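Local coordinates for aspartokinase (Arabidopsis thaliana, PDB 2CDQ), which catalyses the ATP-dependent phosphorylation of L-aspartate to 4-phospho-L-aspartate, the first step of the aspartate-family amino-acid pathway, under allosteric control by lysine and S-adenosylmethionine, at the interface of chains A and B. Sequence-based numbering; all coordinates share one arbitrary frame. Chains: chain A/B, Aspartokinase.

Contact 1: the interface of chains A and B. Residues chain A 281-282, 285-286, 293, 338, 373, 461; chain B 352, 378-380.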
loop_
_atom_site.group_PDB
_atom_site.type_symbol
_atom_site.label_atom_id
_atom_site.label_comp_id
_atom_site.label_asym_id
_atom_site.label_seq_id
_atom_site.Cartn_x
_atom_site.Cartn_y
_atom_site.Cartn_z
ATOM N N ALA A 281 3.742 -3.953 -19.244
ATOM C CA ALA A 281 4.486 -3.529 -18.058
ATOM C C ALA A 281 3.983 -4.204 -16.777
ATOM O O ALA A 281 4.709 -4.283 -15.777
ATOM C CB ALA A 281 4.432 -2.015 -17.920
ATOM N N GLU A 282 2.744 -4.691 -16.824
ATOM C CA GLU A 282 2.109 -5.343 -15.678
ATOM C C GLU A 282 2.080 -6.862 -15.841
ATOM O O GLU A 282 1.651 -7.584 -14.933
ATOM C CB GLU A 282 0.675 -4.825 -15.490
ATOM C CG GLU A 282 0.549 -3.314 -15.293
ATOM C CD GLU A 282 0.899 -2.849 -13.891
ATOM O OE1 GLU A 282 0.989 -3.695 -12.977
ATOM O OE2 GLU A 282 1.075 -1.626 -13.700
ATOM N N TYR A 285 6.847 -9.536 -17.578
ATOM C CA TYR A 285 7.985 -9.982 -16.768
ATOM C C TYR A 285 7.673 -11.219 -15.923
ATOM O O TYR A 285 8.500 -12.131 -15.826
ATOM C CB TYR A 285 8.513 -8.841 -15.898
ATOM C CG TYR A 285 9.895 -9.075 -15.330
ATOM C CD1 TYR A 285 10.982 -9.343 -16.164
ATOM C CD2 TYR A 285 10.121 -9.012 -13.957
ATOM C CE1 TYR A 285 12.259 -9.551 -15.642
ATOM C CE2 TYR A 285 11.392 -9.215 -13.425
ATOM C CZ TYR A 285 12.454 -9.483 -14.269
ATOM O OH TYR A 285 13.709 -9.681 -13.738
ATOM N N PHE A 286 6.484 -11.247 -15.325
ATOM C CA PHE A 286 6.052 -12.369 -14.487
ATOM C C PHE A 286 5.206 -13.405 -15.237
ATOM O O PHE A 286 5.177 -14.571 -14.847
ATOM C CB PHE A 286 5.273 -11.863 -13.270
ATOM C CG PHE A 286 6.134 -11.264 -12.197
ATOM C CD1 PHE A 286 6.365 -9.891 -12.154
ATOM C CD2 PHE A 286 6.706 -12.067 -11.214
ATOM C CE1 PHE A 286 7.163 -9.328 -11.152
ATOM C CE2 PHE A 286 7.502 -11.514 -10.212
ATOM C CZ PHE A 286 7.729 -10.142 -10.182
ATOM N N PRO A 293 9.735 -4.045 -17.323
ATOM C CA PRO A 293 9.185 -2.732 -17.675
ATOM C C PRO A 293 10.227 -1.714 -18.126
ATOM O O PRO A 293 9.970 -0.938 -19.045
ATOM C CB PRO A 293 8.533 -2.280 -16.372
ATOM C CG PRO A 293 8.111 -3.532 -15.745
ATOM C CD PRO A 293 9.195 -4.520 -16.039
ATOM N N LYS A 338 2.436 -15.840 -8.909
ATOM C CA LYS A 338 3.685 -15.708 -8.180
ATOM C C LYS A 338 3.656 -16.762 -7.092
ATOM O O LYS A 338 2.829 -16.692 -6.180
ATOM C CB LYS A 338 3.818 -14.320 -7.552
ATOM C CG LYS A 338 4.151 -13.218 -8.528
ATOM C CD LYS A 338 4.035 -11.856 -7.870
ATOM C CE LYS A 338 4.103 -10.728 -8.895
ATOM N NZ LYS A 338 3.866 -9.387 -8.280
ATOM N N ASP A 373 6.886 -5.998 -2.510
ATOM C CA ASP A 373 6.133 -6.100 -3.765
ATOM C C ASP A 373 4.738 -5.468 -3.654
ATOM O O ASP A 373 4.554 -4.292 -3.982
ATOM C CB ASP A 373 6.049 -7.567 -4.209
ATOM C CG ASP A 373 5.360 -7.752 -5.557
ATOM O OD1 ASP A 373 4.934 -8.887 -5.837
ATOM O OD2 ASP A 373 5.250 -6.786 -6.343
ATOM N N ASN A 461 -4.034 -4.236 -13.511
ATOM C CA ASN A 461 -3.543 -5.319 -12.656
ATOM C C ASN A 461 -4.201 -5.311 -11.275
ATOM O O ASN A 461 -4.057 -4.352 -10.518
ATOM C CB ASN A 461 -2.014 -5.174 -12.514
ATOM C CG ASN A 461 -1.370 -6.269 -11.658
ATOM O OD1 ASN A 461 -1.981 -6.823 -10.744
ATOM N ND2 ASN A 461 -0.108 -6.563 -11.946
ATOM N N LEU B 352 10.024 -1.899 -9.867
ATOM C CA LEU B 352 9.991 -3.355 -9.898
ATOM C C LEU B 352 11.384 -3.904 -9.634
ATOM O O LEU B 352 12.285 -3.772 -10.471
ATOM C CB LEU B 352 9.440 -3.859 -11.239
ATOM C CG LEU B 352 8.765 -5.235 -11.291
ATOM C CD1 LEU B 352 8.102 -5.446 -12.637
ATOM C CD2 LEU B 352 9.739 -6.363 -11.012
ATOM N N SER B 378 0.740 -1.675 -7.903
ATOM C CA SER B 378 0.846 -2.555 -9.071
ATOM C C SER B 378 2.334 -2.865 -9.288
ATOM O O SER B 378 3.185 -2.467 -8.472
ATOM C CB SER B 378 0.222 -1.916 -10.313
ATOM O OG SER B 378 1.184 -1.206 -11.074
ATOM N N GLU B 379 2.656 -3.563 -10.377
ATOM C CA GLU B 379 4.048 -3.940 -10.649
ATOM C C GLU B 379 4.952 -2.720 -10.826
ATOM O O GLU B 379 6.144 -2.779 -10.520
ATOM C CB GLU B 379 4.161 -4.868 -11.868
ATOM C CG GLU B 379 3.247 -6.097 -11.852
ATOM C CD GLU B 379 3.518 -7.061 -10.698
ATOM O OE1 GLU B 379 4.666 -7.106 -10.205
ATOM O OE2 GLU B 379 2.576 -7.784 -10.293
ATOM N N VAL B 380 4.373 -1.622 -11.309
ATOM C CA VAL B 380 5.130 -0.409 -11.632
ATOM C C VAL B 380 4.518 0.884 -11.088
ATOM O O VAL B 380 4.873 1.981 -11.538
ATOM C CB VAL B 380 5.317 -0.241 -13.158
ATOM C CG1 VAL B 380 6.179 -1.350 -13.709
ATOM C CG2 VAL B 380 3.967 -0.181 -13.875
#
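Two carboxylates reaching across the dimer interface in broadly opposed directions organise this patch. A:Glu282, on helix 277-287, bends at its second torsion (chi2 -78°) and lays its carboxylate against the loop B:Ser378 to B:Val380. Both oxygens use their syn lone pairs: OE2 takes the hydroxyl OG of B:Ser378 at 2.7 Å, and OE1 takes the backbone N of B:Glu379 at 3.1 Å. A forked acceptor suits a loop offering a hydroxyl and an amide side by side. The same OG accepts from the backbone N of B:Val380 at 3.2 Å, which should steady the loop from within. B:Glu379, likewise bent (chi2 -62°), sends its carboxylate back into chain A, where it meets A:Lys338 tip to tip. The lysine, extended beyond CG, places NZ 2.9 Å from OE2 of B:Glu379, a salt bridge on the syn lone pair. A second, within chain A, runs to the syn lone pair of OD1 of A:Asp373 at 2.7 Å; this lysine-effector residue thus positions A:Lys338 from behind. An ammonium shared by two carboxylates should offset their mutual repulsion. CE of A:Lys338 passes 3.6 Å above the centre of the A:Phe286 ring, an apolar bed. B:Leu352 straddles the rest: CD2 meets A:Phe286 tip to tip, while CD1 lies across A:Pro293, whose CG also touches CG1 of B:Val380 at 3.6 Å. The patch ties a kinase-region helix to the partner's lysine-effector loop, a plausible route for allosteric signals.

Contact 2: the interface of chains A and B. Residues chain A 230, 292, 369-371, 387, 391-392; chain B 352-355.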
loop_
_atom_site.group_PDB
_atom_site.type_symbol
_atom_site.label_atom_id
_atom_site.label_comp_id
_atom_site.label_asym_id
_atom_site.label_seq_id
_atom_site.Cartn_x
_atom_site.Cartn_y
_atom_site.Cartn_z
ATOM N N ARG A 230 18.199 -5.534 -14.421
ATOM C CA ARG A 230 16.951 -6.079 -14.957
ATOM C C ARG A 230 16.701 -5.418 -16.305
ATOM O O ARG A 230 17.186 -4.309 -16.567
ATOM C CB ARG A 230 15.784 -5.784 -14.014
ATOM C CG ARG A 230 15.933 -6.363 -12.623
ATOM C CD ARG A 230 15.081 -5.599 -11.611
ATOM N NE ARG A 230 15.320 -5.997 -10.217
ATOM C CZ ARG A 230 15.524 -7.243 -9.787
ATOM N NH1 ARG A 230 15.508 -8.269 -10.631
ATOM N NH2 ARG A 230 15.732 -7.469 -8.495
ATOM N N HIS A 292 11.179 -6.855 -18.963
ATOM C CA HIS A 292 11.051 -6.090 -17.733
ATOM C C HIS A 292 10.604 -4.682 -18.134
ATOM O O HIS A 292 11.027 -4.181 -19.176
ATOM C CB HIS A 292 12.387 -6.056 -16.995
ATOM C CG HIS A 292 12.364 -5.250 -15.735
ATOM N ND1 HIS A 292 12.456 -3.874 -15.729
ATOM C CD2 HIS A 292 12.263 -5.624 -14.439
ATOM C CE1 HIS A 292 12.410 -3.436 -14.484
ATOM N NE2 HIS A 292 12.295 -4.477 -13.681
ATOM N N GLY A 369 17.800 -3.684 3.337
ATOM C CA GLY A 369 18.056 -4.086 1.948
ATOM C C GLY A 369 17.014 -4.974 1.283
ATOM O O GLY A 369 17.343 -5.727 0.359
ATOM N N ILE A 370 15.763 -4.878 1.739
ATOM C CA ILE A 370 14.673 -5.719 1.231
ATOM C C ILE A 370 13.699 -4.941 0.337
ATOM O O ILE A 370 13.248 -3.842 0.690
ATOM C CB ILE A 370 13.884 -6.403 2.382
ATOM C CG1 ILE A 370 14.799 -7.316 3.201
ATOM C CG2 ILE A 370 12.716 -7.210 1.831
ATOM C CD1 ILE A 370 14.088 -8.056 4.321
ATOM N N SER A 371 13.381 -5.524 -0.818
ATOM C CA SER A 371 12.373 -4.968 -1.709
ATOM C C SER A 371 11.003 -5.620 -1.494
ATOM O O SER A 371 10.859 -6.845 -1.563
ATOM C CB SER A 371 12.810 -5.086 -3.167
ATOM O OG SER A 371 11.774 -4.667 -4.036
ATOM N N ASP A 387 9.127 -9.157 -2.458
ATOM C CA ASP A 387 9.475 -9.580 -3.820
ATOM C C ASP A 387 9.608 -11.100 -3.888
ATOM O O ASP A 387 10.212 -11.704 -2.996
ATOM C CB ASP A 387 10.798 -8.949 -4.261
ATOM C CG ASP A 387 10.629 -7.581 -4.904
ATOM O OD1 ASP A 387 9.484 -7.147 -5.156
ATOM O OD2 ASP A 387 11.666 -6.940 -5.175
ATOM N N LEU A 391 13.084 -13.362 -8.383
ATOM C CA LEU A 391 13.479 -12.035 -8.825
ATOM C C LEU A 391 14.862 -11.683 -8.292
ATOM O O LEU A 391 15.445 -10.670 -8.684
ATOM C CB LEU A 391 12.468 -11.022 -8.299
ATOM C CG LEU A 391 12.237 -9.727 -9.060
ATOM C CD1 LEU A 391 11.249 -9.979 -10.172
ATOM C CD2 LEU A 391 11.693 -8.694 -8.104
ATOM N N TRP A 392 15.368 -12.517 -7.384
ATOM C CA TRP A 392 16.652 -12.298 -6.722
ATOM C C TRP A 392 17.587 -13.506 -6.844
ATOM O O TRP A 392 17.316 -14.430 -7.612
ATOM C CB TRP A 392 16.420 -11.929 -5.258
ATOM C CG TRP A 392 15.736 -10.613 -5.108
ATOM C CD1 TRP A 392 14.400 -10.401 -4.935
ATOM C CD2 TRP A 392 16.349 -9.318 -5.143
ATOM N NE1 TRP A 392 14.141 -9.054 -4.846
ATOM C CE2 TRP A 392 15.319 -8.364 -4.970
ATOM C CE3 TRP A 392 17.668 -8.869 -5.295
ATOM C CZ2 TRP A 392 15.564 -6.985 -4.949
ATOM C CZ3 TRP A 392 17.914 -7.498 -5.272
ATOM C CH2 TRP A 392 16.865 -6.573 -5.099
ATOM N N LEU B 352 10.024 -1.899 -9.867
ATOM C CA LEU B 352 9.991 -3.355 -9.898
ATOM C C LEU B 352 11.384 -3.904 -9.634
ATOM O O LEU B 352 12.285 -3.772 -10.471
ATOM C CB LEU B 352 9.440 -3.859 -11.239
ATOM C CG LEU B 352 8.765 -5.235 -11.291
ATOM C CD1 LEU B 352 8.102 -5.446 -12.637
ATOM C CD2 LEU B 352 9.739 -6.363 -11.012
ATOM N N GLY B 353 11.550 -4.498 -8.453
ATOM C CA GLY B 353 12.833 -5.049 -8.024
ATOM C C GLY B 353 13.828 -4.085 -7.391
ATOM O O GLY B 353 14.978 -4.455 -7.169
ATOM N N GLN B 354 13.398 -2.856 -7.099
ATOM C CA GLN B 354 14.263 -1.861 -6.451
ATOM C C GLN B 354 13.960 -1.732 -4.954
ATOM O O GLN B 354 12.800 -1.743 -4.548
ATOM C CB GLN B 354 14.099 -0.496 -7.122
ATOM C CG GLN B 354 15.140 0.566 -6.678
ATOM C CD GLN B 354 14.629 1.993 -6.916
ATOM O OE1 GLN B 354 14.671 2.844 -6.013
ATOM N NE2 GLN B 354 14.136 2.268 -8.132
ATOM N N VAL B 355 15.006 -1.608 -4.139
ATOM C CA VAL B 355 14.856 -1.396 -2.696
ATOM C C VAL B 355 14.780 0.107 -2.427
ATOM O O VAL B 355 15.569 0.873 -2.977
ATOM C CB VAL B 355 16.060 -2.014 -1.912
ATOM C CG1 VAL B 355 15.910 -1.802 -0.408
ATOM C CG2 VAL B 355 16.204 -3.502 -2.214
HETATM O O HOH W 1 9.557 -4.692 -6.502
#
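The indole of A:Trp392, the guanidinium of A:Arg230 and the imidazole of A:His292 receive B:Leu352 and B:Gly353 of the partner loop. One face of the indole carries NH2 of A:Arg230, 3.5 Å above the plane toward the rim, while CB of A:Asp387 lies at its edge. The guanidinium has CD2 of A:Leu391 over one face and, at its edge, the carbonyls of A:Leu391 and B:Gly353 and CD2 of A:Trp392, so its rim turns toward the indole face. It holds O of A:Leu391 end-on, NH1 at 3.1 Å and NH2 at 3.2 Å, which should set its rotation from within chain A; toward O of B:Gly353 it makes weaker bonds. CB of A:Arg230 caps a face of the imidazole near its rim. At that ring's edge, NE2 donates almost straight (165°) to O of B:Leu352 at 3.3 Å, from above the carbonyl plane. The glycine suits the spot: with phi 84° and no side chain, its CA fits beneath CD2 of A:Leu391. A:Ser371 turns OG anti to its backbone N (chi1 174°), 3.1 Å from O of B:Gln354. OG also meets OD2 of A:Asp387 from above the carboxylate plane; its one proton must be shared or alternate between these acceptors. NE1 of A:Trp392 reaches OD2's anti lone pair, and OD1 binds a water that meets N of B:Gly353 at 2.8 Å. Branched B:Val355 packs both methyls against the backbone of A:Gly369 to A:Ser371. Here chain A's S-adenosylmethionine-pocket residues and kinase-region loops meet the partner's lysine-binding loop, just before helix 357-367.

Contacts 1 and 2 are neighbours on one continuous surface, the centres of their C-alpha atoms about 11 Å apart. B:Leu352 belongs to both: its side chain is shared by the two contacts, and its carbonyl is used in contact 2. On chain A, A:His292 in contact 2 directly precedes A:Pro293 of contact 1, where helix 293-302 begins. A:Ser371 of contact 2, in the S-adenosylmethionine pocket, lies two residues from A:Asp373 of contact 1, a lysine-site residue. Each contact has a twin with the chains exchanged. Together they join kinase and ACT regions of one subunit to the lysine-effector loops of the other, so effector binding could plausibly be felt across the dimer.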